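Local coordinates for acyl-CoA thioester hydrolase ybgC (Escherichia coli K-12, PDB 3GRH), which is a putative thioesterase of the outer membrane, a lipoprotein of the pectinesterase family that neither binds pectin nor shows pectinesterase activity, at residues Thr91-Val96 and Gly165-Gly170; Asp278-Ser283 and Leu338-Asp343; Thr293-Val298 and Tyr307-Ala312. All blocks are in the same frame, centred on the assembly; numbering follows the deposited sequence.

Contact 1. Residues Thr91-Val96 and Gly165-Gly170; sequences TIQAAV and GKYMPG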
loop_
_atom_site.group_PDB
_atom_site.type_symbol
_atom_site.label_atom_id
_atom_site.label_comp_id
_atom_site.label_asym_id
_atom_site.label_seq_id
_atom_site.Cartn_x
_atom_site.Cartn_y
_atom_site.Cartn_z
ATOM N N THR A 91 -0.930 9.656 23.448
ATOM C CA THR A 91 -1.521 8.987 22.290
ATOM C C THR A 91 -1.031 9.670 21.052
ATOM O O THR A 91 -0.668 10.842 21.056
ATOM C CB THR A 91 -3.070 9.002 22.220
ATOM O OG1 THR A 91 -3.581 10.315 21.921
ATOM C CG2 THR A 91 -3.660 8.480 23.451
ATOM N N ILE A 92 -1.029 8.910 19.965
ATOM C CA ILE A 92 -0.458 9.429 18.742
ATOM C C ILE A 92 -1.401 10.419 18.107
ATOM O O ILE A 92 -0.983 11.513 17.639
ATOM C CB ILE A 92 -0.109 8.327 17.752
ATOM C CG1 ILE A 92 0.907 7.350 18.426
ATOM C CG2 ILE A 92 0.346 8.929 16.472
ATOM C CD1 ILE A 92 1.210 6.165 17.652
ATOM N N GLN A 93 -2.703 10.151 18.216
ATOM C CA GLN A 93 -3.685 11.095 17.706
ATOM C C GLN A 93 -3.577 12.445 18.361
ATOM O O GLN A 93 -3.698 13.452 17.672
ATOM C CB GLN A 93 -5.122 10.595 17.832
ATOM C CG GLN A 93 -6.140 11.438 17.147
ATOM C CD GLN A 93 -6.042 11.339 15.669
ATOM O OE1 GLN A 93 -6.300 10.287 15.152
ATOM N NE2 GLN A 93 -5.762 12.421 15.000
ATOM N N ALA A 94 -3.312 12.502 19.664
ATOM C CA ALA A 94 -3.174 13.777 20.344
ATOM C C ALA A 94 -2.008 14.594 19.833
ATOM O O ALA A 94 -2.084 15.852 19.769
ATOM C CB ALA A 94 -3.082 13.520 21.839
ATOM N N ALA A 95 -0.888 13.931 19.539
ATOM C CA ALA A 95 0.265 14.612 19.005
ATOM C C ALA A 95 -0.004 15.075 17.595
ATOM O O ALA A 95 0.437 16.110 17.213
ATOM C CB ALA A 95 1.516 13.675 19.006
ATOM N N VAL A 96 -0.620 14.245 16.769
ATOM C CA VAL A 96 -1.019 14.668 15.408
ATOM C C VAL A 96 -1.898 15.881 15.451
ATOM O O VAL A 96 -1.686 16.812 14.735
ATOM C CB VAL A 96 -1.719 13.535 14.638
ATOM C CG1 VAL A 96 -2.401 14.035 13.354
ATOM C CG2 VAL A 96 -0.735 12.392 14.339
ATOM N N GLY A 165 -14.320 10.814 23.566
ATOM C CA GLY A 165 -14.235 12.043 22.769
ATOM C C GLY A 165 -12.931 12.260 22.049
ATOM O O GLY A 165 -12.526 13.386 21.830
ATOM N N LYS A 166 -12.294 11.168 21.667
ATOM C CA LYS A 166 -11.124 11.220 20.833
ATOM C C LYS A 166 -11.359 12.062 19.582
ATOM O O LYS A 166 -10.495 12.846 19.170
ATOM C CB LYS A 166 -10.769 9.794 20.427
ATOM C CG LYS A 166 -9.519 9.705 19.694
ATOM C CD LYS A 166 -9.113 8.265 19.490
ATOM C CE LYS A 166 -7.783 8.170 18.707
ATOM N NZ LYS A 166 -7.250 6.727 18.741
ATOM N N TYR A 167 -12.503 11.854 18.953
ATOM C CA TYR A 167 -12.921 12.594 17.770
ATOM C C TYR A 167 -14.195 13.314 18.130
ATOM O O TYR A 167 -15.168 12.740 18.611
ATOM C CB TYR A 167 -13.154 11.656 16.556
ATOM C CG TYR A 167 -11.940 10.869 16.208
ATOM C CD1 TYR A 167 -10.869 11.451 15.544
ATOM C CD2 TYR A 167 -11.846 9.515 16.522
ATOM C CE1 TYR A 167 -9.748 10.761 15.300
ATOM C CE2 TYR A 167 -10.748 8.794 16.228
ATOM C CZ TYR A 167 -9.673 9.402 15.598
ATOM O OH TYR A 167 -8.519 8.719 15.341
ATOM N N MET A 168 -14.148 14.630 17.942
ATOM C CA MET A 168 -15.259 15.528 18.200
ATOM C C MET A 168 -15.210 16.660 17.156
ATOM O O MET A 168 -14.169 16.957 16.603
ATOM C CB MET A 168 -15.133 16.208 19.563
ATOM C CG MET A 168 -14.879 15.326 20.733
ATOM S SD MET A 168 -15.087 16.251 22.242
ATOM C CE MET A 168 -16.907 16.286 22.406
ATOM N N PRO A 169 -16.339 17.272 16.847
ATOM C CA PRO A 169 -16.335 18.392 15.962
ATOM C C PRO A 169 -15.346 19.415 16.505
ATOM O O PRO A 169 -15.248 19.668 17.705
ATOM C CB PRO A 169 -17.759 18.915 16.049
ATOM C CG PRO A 169 -18.536 17.799 16.473
ATOM C CD PRO A 169 -17.690 16.965 17.329
ATOM N N GLY A 170 -14.569 19.981 15.649
ATOM C CA GLY A 170 -13.614 20.953 16.190
ATOM C C GLY A 170 -12.304 20.362 16.604
ATOM O O GLY A 170 -11.347 21.122 16.884
HETATM O O HOH W 1 -4.114 7.560 18.572
#
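Gln93 reaches out from the first turn of helix 92-100 to meet Tyr167 and Lys166, and its side chain crosses each of them at about a right angle. The phenol OH of Tyr167 donates a hydrogen bond of 2.7 Å to Gln93 OE1. The amide plane stands 68° to the ring, and the hydroxyl sits above the carbonyl plane, 38° out of it, while OE1 lies at the ring edge near the ring plane. A bend at chi2 (71°) turns the amide of Gln93 to the hydroxyl. Lys166, extended beyond CG, passes one face of the Tyr167 ring with its CG off-centre toward the rim. Farther along, Lys166 CE packs across Gln93 CB at 3.7 Å. Its ammonium group meets a water that accepts from both Lys166 NZ (3.2 Å) and Gln93 N, so the lysine is tied to the opening turn of the helix. Thr120 serves both loop residues, its carbonyl O bonding to Lys166 NZ and its OG1 to Tyr167 OH. Gln93 OE1 has a second donor in Tyr122 N, and Tyr122 stacks on Tyr167. At the same helix end Thr91 is the N-cap, its OG1 accepting from Ala94 N at 3.2 Å. The arrangement joins a capped helix N-terminus to the loop between helices 154-161 and 174-181, at the N-terminal end of the right-handed parallel beta-helix of the pectinesterase family, far from the active site.

Contact 2. Residues Asp278-Ser283 and Leu338-Asp343; sequences DVDIVS and LGRSLD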
loop_
_atom_site.group_PDB
_atom_site.type_symbol
_atom_site.label_atom_id
_atom_site.label_comp_id
_atom_site.label_asym_id
_atom_site.label_seq_id
_atom_site.Cartn_x
_atom_site.Cartn_y
_atom_site.Cartn_z
ATOM N N ASP A 278 -2.738 -11.762 3.563
ATOM C CA ASP A 278 -3.135 -12.888 2.719
ATOM C C ASP A 278 -3.839 -12.495 1.421
ATOM O O ASP A 278 -3.294 -12.669 0.338
ATOM C CB ASP A 278 -3.908 -13.975 3.516
ATOM C CG ASP A 278 -5.011 -13.446 4.416
ATOM O OD1 ASP A 278 -5.776 -12.513 4.060
ATOM O OD2 ASP A 278 -5.199 -14.092 5.492
ATOM N N VAL A 279 -5.031 -11.950 1.528
ATOM C CA VAL A 279 -5.882 -11.598 0.382
ATOM C C VAL A 279 -5.808 -10.101 0.133
ATOM O O VAL A 279 -6.127 -9.276 0.955
ATOM C CB VAL A 279 -7.310 -11.998 0.689
ATOM C CG1 VAL A 279 -8.303 -11.485 -0.375
ATOM C CG2 VAL A 279 -7.377 -13.519 0.806
ATOM N N ASP A 280 -5.346 -9.745 -1.052
ATOM C CA ASP A 280 -5.235 -8.363 -1.501
ATOM C C ASP A 280 -4.434 -7.546 -0.528
ATOM O O ASP A 280 -4.925 -6.518 -0.028
ATOM C CB ASP A 280 -6.639 -7.819 -1.776
ATOM C CG ASP A 280 -7.412 -8.615 -2.821
ATOM O OD1 ASP A 280 -6.846 -9.349 -3.648
ATOM O OD2 ASP A 280 -8.697 -8.475 -2.862
ATOM N N ILE A 281 -3.183 -7.943 -0.331
ATOM C CA ILE A 281 -2.352 -7.374 0.683
ATOM C C ILE A 281 -2.111 -5.893 0.391
ATOM O O ILE A 281 -2.065 -5.096 1.299
ATOM C CB ILE A 281 -1.075 -8.151 0.783
ATOM C CG1 ILE A 281 -1.327 -9.652 1.032
ATOM C CG2 ILE A 281 -0.160 -7.553 1.848
ATOM C CD1 ILE A 281 -0.028 -10.411 0.971
ATOM N N VAL A 282 -1.863 -5.546 -0.855
ATOM C CA VAL A 282 -1.647 -4.134 -1.282
ATOM C C VAL A 282 -2.724 -3.827 -2.326
ATOM O O VAL A 282 -2.795 -4.476 -3.319
ATOM C CB VAL A 282 -0.269 -3.930 -1.917
ATOM C CG1 VAL A 282 -0.225 -2.546 -2.517
ATOM C CG2 VAL A 282 0.810 -4.194 -0.846
ATOM N N SER A 283 -3.637 -2.934 -1.991
ATOM C CA SER A 283 -4.795 -2.642 -2.794
ATOM C C SER A 283 -4.954 -1.180 -3.061
ATOM O O SER A 283 -4.511 -0.346 -2.257
ATOM C CB SER A 283 -6.040 -3.060 -1.956
ATOM O OG SER A 283 -6.128 -4.450 -1.651
ATOM N N LEU A 338 0.368 -13.600 -7.253
ATOM C CA LEU A 338 0.978 -12.265 -7.197
ATOM C C LEU A 338 -0.050 -11.195 -7.194
ATOM O O LEU A 338 0.205 -10.062 -6.704
ATOM C CB LEU A 338 1.938 -12.092 -8.318
ATOM C CG LEU A 338 3.151 -12.989 -8.356
ATOM C CD1 LEU A 338 3.885 -12.730 -9.683
ATOM C CD2 LEU A 338 4.002 -12.688 -7.145
ATOM N N GLY A 339 -1.258 -11.463 -7.734
ATOM C CA GLY A 339 -2.236 -10.411 -7.710
ATOM C C GLY A 339 -3.498 -10.695 -8.495
ATOM O O GLY A 339 -3.657 -11.759 -9.082
ATOM N N ARG A 340 -4.367 -9.700 -8.523
ATOM C CA ARG A 340 -5.631 -9.724 -9.313
ATOM C C ARG A 340 -6.105 -8.299 -9.378
ATOM O O ARG A 340 -5.766 -7.445 -8.571
ATOM C CB ARG A 340 -6.718 -10.592 -8.725
ATOM C CG ARG A 340 -7.074 -10.229 -7.325
ATOM C CD ARG A 340 -8.095 -11.188 -6.784
ATOM N NE ARG A 340 -8.518 -10.858 -5.430
ATOM C CZ ARG A 340 -9.486 -11.497 -4.776
ATOM N NH1 ARG A 340 -10.150 -12.521 -5.323
ATOM N NH2 ARG A 340 -9.818 -11.106 -3.559
ATOM N N SER A 341 -6.832 -7.968 -10.429
ATOM C CA SER A 341 -7.294 -6.600 -10.535
ATOM C C SER A 341 -8.493 -6.362 -9.631
ATOM O O SER A 341 -9.336 -7.243 -9.468
ATOM C CB SER A 341 -7.665 -6.310 -12.015
ATOM O OG SER A 341 -8.184 -4.972 -12.199
ATOM N N LEU A 342 -8.542 -5.182 -9.012
ATOM C CA LEU A 342 -9.635 -4.798 -8.113
ATOM C C LEU A 342 -10.592 -3.950 -8.939
ATOM O O LEU A 342 -10.434 -2.737 -9.045
ATOM C CB LEU A 342 -9.072 -4.011 -6.903
ATOM C CG LEU A 342 -9.993 -3.465 -5.840
ATOM C CD1 LEU A 342 -10.829 -4.574 -5.268
ATOM C CD2 LEU A 342 -9.174 -2.819 -4.738
ATOM N N ASP A 343 -11.570 -4.636 -9.562
ATOM C CA ASP A 343 -12.432 -4.021 -10.567
ATOM C C ASP A 343 -13.632 -3.336 -9.884
ATOM O O ASP A 343 -14.767 -3.774 -9.939
ATOM C CB ASP A 343 -12.889 -5.052 -11.564
ATOM C CG ASP A 343 -11.866 -5.397 -12.601
ATOM O OD1 ASP A 343 -10.720 -4.865 -12.591
ATOM O OD2 ASP A 343 -12.264 -6.242 -13.448
#
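Arg340 leaves its strand with CG between the backbone N and the carbonyl carbon (chi1 56°), then runs straight to NE, which carries its guanidinium across to Asp280. The aspartate turns its CG to lie beside its own backbone N (chi1 -59°) and offers both oxygens. Arg340 grips it side-on with two nitrogens, one to each oxygen: NE donates to Asp280 OD1 over 2.9 Å, and NH2 donates to Asp280 OD2, also over 2.9 Å. OD1 receives NE on its syn lone pair, whereas OD2 is met from above the carboxylate plane, so the pairing is twisted, with the two planes 48° apart. Both bonds are fairly straight. Val279 CG1 lies 3.5 Å from Arg340 NH2, an apolar neighbour to the charged group, and Tyr307 makes a cation-pi contact with the arginine. Beyond the salt bridge, Ser283 CB touches Leu342 CD2 at 4.2 Å, while Ser283 OG donates to the carbonyl O of Asp280 and also bonds to Asn247, bracing the corner that carries the aspartate. A methionine in place of Arg340 would probably leave the buried carboxylate of Asp280 without its charged mate and freer to turn. Asp280 is the predicted nucleophile, and Arg340 corresponds by similarity to a substrate-binding residue; their two-point ion pair restrains the carboxylate and is consistent with its predicted role as nucleophile, as in active pectinesterases, although this protein does not bind pectin and its own substrate is not established.

Contact 3. Residues Thr293-Val298 and Tyr307-Ala312; sequences TEFRVV and YVFAPA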
loop_
_atom_site.group_PDB
_atom_site.type_symbol
_atom_site.label_atom_id
_atom_site.label_comp_id
_atom_site.label_asym_id
_atom_site.label_seq_id
_atom_site.Cartn_x
_atom_site.Cartn_y
_atom_site.Cartn_z
ATOM N N THR A 293 11.348 -3.941 -0.556
ATOM C CA THR A 293 10.294 -4.289 0.363
ATOM C C THR A 293 10.115 -5.779 0.327
ATOM O O THR A 293 10.202 -6.427 -0.712
ATOM C CB THR A 293 9.037 -3.470 0.056
ATOM O OG1 THR A 293 9.351 -2.115 0.402
ATOM C CG2 THR A 293 7.854 -3.945 0.882
ATOM N N GLU A 294 9.847 -6.370 1.479
ATOM C CA GLU A 294 9.489 -7.779 1.565
ATOM C C GLU A 294 8.015 -7.926 1.731
ATOM O O GLU A 294 7.365 -7.262 2.557
ATOM C CB GLU A 294 10.175 -8.430 2.766
ATOM C CG GLU A 294 9.826 -9.903 2.906
ATOM C CD GLU A 294 10.556 -10.671 4.008
ATOM O OE1 GLU A 294 11.490 -10.171 4.690
ATOM O OE2 GLU A 294 10.152 -11.832 4.214
ATOM N N PHE A 295 7.430 -8.762 0.895
ATOM C CA PHE A 295 6.028 -9.095 0.964
ATOM C C PHE A 295 5.890 -10.547 1.412
ATOM O O PHE A 295 6.513 -11.440 0.835
ATOM C CB PHE A 295 5.395 -8.919 -0.398
ATOM C CG PHE A 295 5.484 -7.546 -0.955
ATOM C CD1 PHE A 295 4.496 -6.686 -0.777
ATOM C CD2 PHE A 295 6.545 -7.181 -1.725
ATOM C CE1 PHE A 295 4.592 -5.412 -1.361
ATOM C CE2 PHE A 295 6.677 -5.907 -2.213
ATOM C CZ PHE A 295 5.654 -5.020 -2.001
ATOM N N ARG A 296 5.143 -10.769 2.489
ATOM C CA ARG A 296 4.963 -12.131 3.051
ATOM C C ARG A 296 3.502 -12.473 3.056
ATOM O O ARG A 296 2.650 -11.735 3.620
ATOM C CB ARG A 296 5.507 -12.228 4.468
ATOM C CG ARG A 296 5.215 -13.551 5.179
ATOM C CD ARG A 296 6.317 -14.553 4.933
ATOM N NE ARG A 296 7.613 -14.018 5.395
ATOM C CZ ARG A 296 8.772 -14.673 5.411
ATOM N NH1 ARG A 296 8.872 -15.956 5.026
ATOM N NH2 ARG A 296 9.850 -14.036 5.837
ATOM N N VAL A 297 3.200 -13.603 2.406
ATOM C CA VAL A 297 1.871 -14.186 2.480
ATOM C C VAL A 297 1.789 -15.155 3.620
ATOM O O VAL A 297 2.634 -16.074 3.676
ATOM C CB VAL A 297 1.517 -14.913 1.169
ATOM C CG1 VAL A 297 0.172 -15.705 1.363
ATOM C CG2 VAL A 297 1.380 -13.943 0.076
ATOM N N VAL A 298 0.788 -14.997 4.492
ATOM C CA VAL A 298 0.578 -15.894 5.645
ATOM C C VAL A 298 -0.615 -16.769 5.362
ATOM O O VAL A 298 -1.517 -16.360 4.628
ATOM C CB VAL A 298 0.449 -15.154 6.970
ATOM C CG1 VAL A 298 1.742 -14.394 7.265
ATOM C CG2 VAL A 298 -0.720 -14.155 6.949
ATOM N N TYR A 307 -3.360 -13.239 -2.515
ATOM C CA TYR A 307 -3.072 -12.351 -3.644
ATOM C C TYR A 307 -2.304 -11.155 -3.144
ATOM O O TYR A 307 -2.842 -10.441 -2.334
ATOM C CB TYR A 307 -4.335 -11.821 -4.342
ATOM C CG TYR A 307 -5.430 -12.836 -4.533
ATOM C CD1 TYR A 307 -5.433 -13.725 -5.601
ATOM C CD2 TYR A 307 -6.412 -12.950 -3.566
ATOM C CE1 TYR A 307 -6.456 -14.679 -5.698
ATOM C CE2 TYR A 307 -7.397 -13.943 -3.661
ATOM C CZ TYR A 307 -7.398 -14.768 -4.732
ATOM O OH TYR A 307 -8.435 -15.718 -4.857
ATOM N N VAL A 308 -1.096 -10.901 -3.636
ATOM C CA VAL A 308 -0.321 -9.849 -3.101
ATOM C C VAL A 308 -0.843 -8.490 -3.497
ATOM O O VAL A 308 -1.099 -7.633 -2.679
ATOM C CB VAL A 308 1.159 -9.966 -3.444
ATOM C CG1 VAL A 308 1.965 -8.811 -2.815
ATOM C CG2 VAL A 308 1.652 -11.364 -2.964
ATOM N N PHE A 309 -1.008 -8.270 -4.813
ATOM C CA PHE A 309 -1.389 -6.961 -5.323
ATOM C C PHE A 309 -2.780 -6.932 -5.908
ATOM O O PHE A 309 -3.151 -7.810 -6.705
ATOM C CB PHE A 309 -0.406 -6.545 -6.441
ATOM C CG PHE A 309 0.963 -6.310 -5.981
ATOM C CD1 PHE A 309 1.292 -5.207 -5.207
ATOM C CD2 PHE A 309 1.930 -7.187 -6.352
ATOM C CE1 PHE A 309 2.573 -5.068 -4.725
ATOM C CE2 PHE A 309 3.224 -6.998 -5.945
ATOM C CZ PHE A 309 3.527 -5.950 -5.123
ATOM N N ALA A 310 -3.575 -5.917 -5.528
ATOM C CA ALA A 310 -4.923 -5.711 -6.074
ATOM C C ALA A 310 -5.131 -4.268 -6.450
ATOM O O ALA A 310 -5.807 -3.492 -5.736
ATOM C CB ALA A 310 -5.950 -6.121 -5.014
ATOM N N PRO A 311 -4.478 -3.859 -7.517
ATOM C CA PRO A 311 -4.582 -2.513 -7.996
ATOM C C PRO A 311 -5.990 -2.224 -8.604
ATOM O O PRO A 311 -6.601 -3.089 -9.307
ATOM C CB PRO A 311 -3.494 -2.451 -9.054
ATOM C CG PRO A 311 -3.250 -3.775 -9.455
ATOM C CD PRO A 311 -3.620 -4.689 -8.363
ATOM N N ALA A 312 -6.415 -0.997 -8.385
ATOM C CA ALA A 312 -7.667 -0.442 -8.846
ATOM C C ALA A 312 -7.428 0.731 -9.820
ATOM O O ALA A 312 -8.213 1.688 -9.909
ATOM C CB ALA A 312 -8.547 0.020 -7.672
#
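Strand 294-297 and the corner at Val308 that leads into strand 309-311 face each other without a backbone hydrogen bond, the nearest CA atoms, those of Val297 and Val308, lying 7.4 Å apart. Phe295 and Val297 both direct their side chains toward the other segment. The edge of the Phe309 ring meets the face of Phe295 in a T-shaped stack, with centroids 5.2 Å apart and planes at 65°. The edge presents CZ and CE1: Phe309 CZ lies 3.9 Å from Phe295 CZ, toward the rim of that ring, with Phe309 CE1 equally close to Phe295 CE1. Thr293 CG2 lies against the opposite face of Phe295, so that ring is sandwiched between a methyl group and an aromatic edge. Val308, with CG1 anti to its backbone N (chi1 -179°), sends its two methyl groups to different partners. Its CG1 comes within 3.9 Å of Phe295 CD1 and also sits over the centre of one face of the Phe309 ring, filling the angle between the two phenylalanines. Its CG2 meets Val297 CG2 at 4.0 Å, where the two valines cross at a slant. Phe295 is further stacked on Phe328 and met edge-to-face by Phe290, while Phe309 packs on Phe321 and Ala323. These side chains pack across the interior between different faces of the solenoid, an arrangement characteristic of the apolar core of a parallel beta-helix.

Overall arrangement
Contacts 2 and 3 are neighbours in the middle of the beta-helix, their centres about 7 Å apart, and contact 3 is nested in sequence within the loop that contact 2 closes. Strand 307-311 joins them: Ala310 N probably bonds to Val282 O (2.8 Å), and Pro311 O to Leu342 N on the neighbouring strand 337-342. Contact 3 lies close to the predicted active site, the side chain of Phe309 being about 8 Å from those of both Asp280 and Arg340. Contact 1 stands apart near the N-terminal end of the solenoid, its nearest atoms about 20 Å from contact 2 and about 21 Å from contact 3.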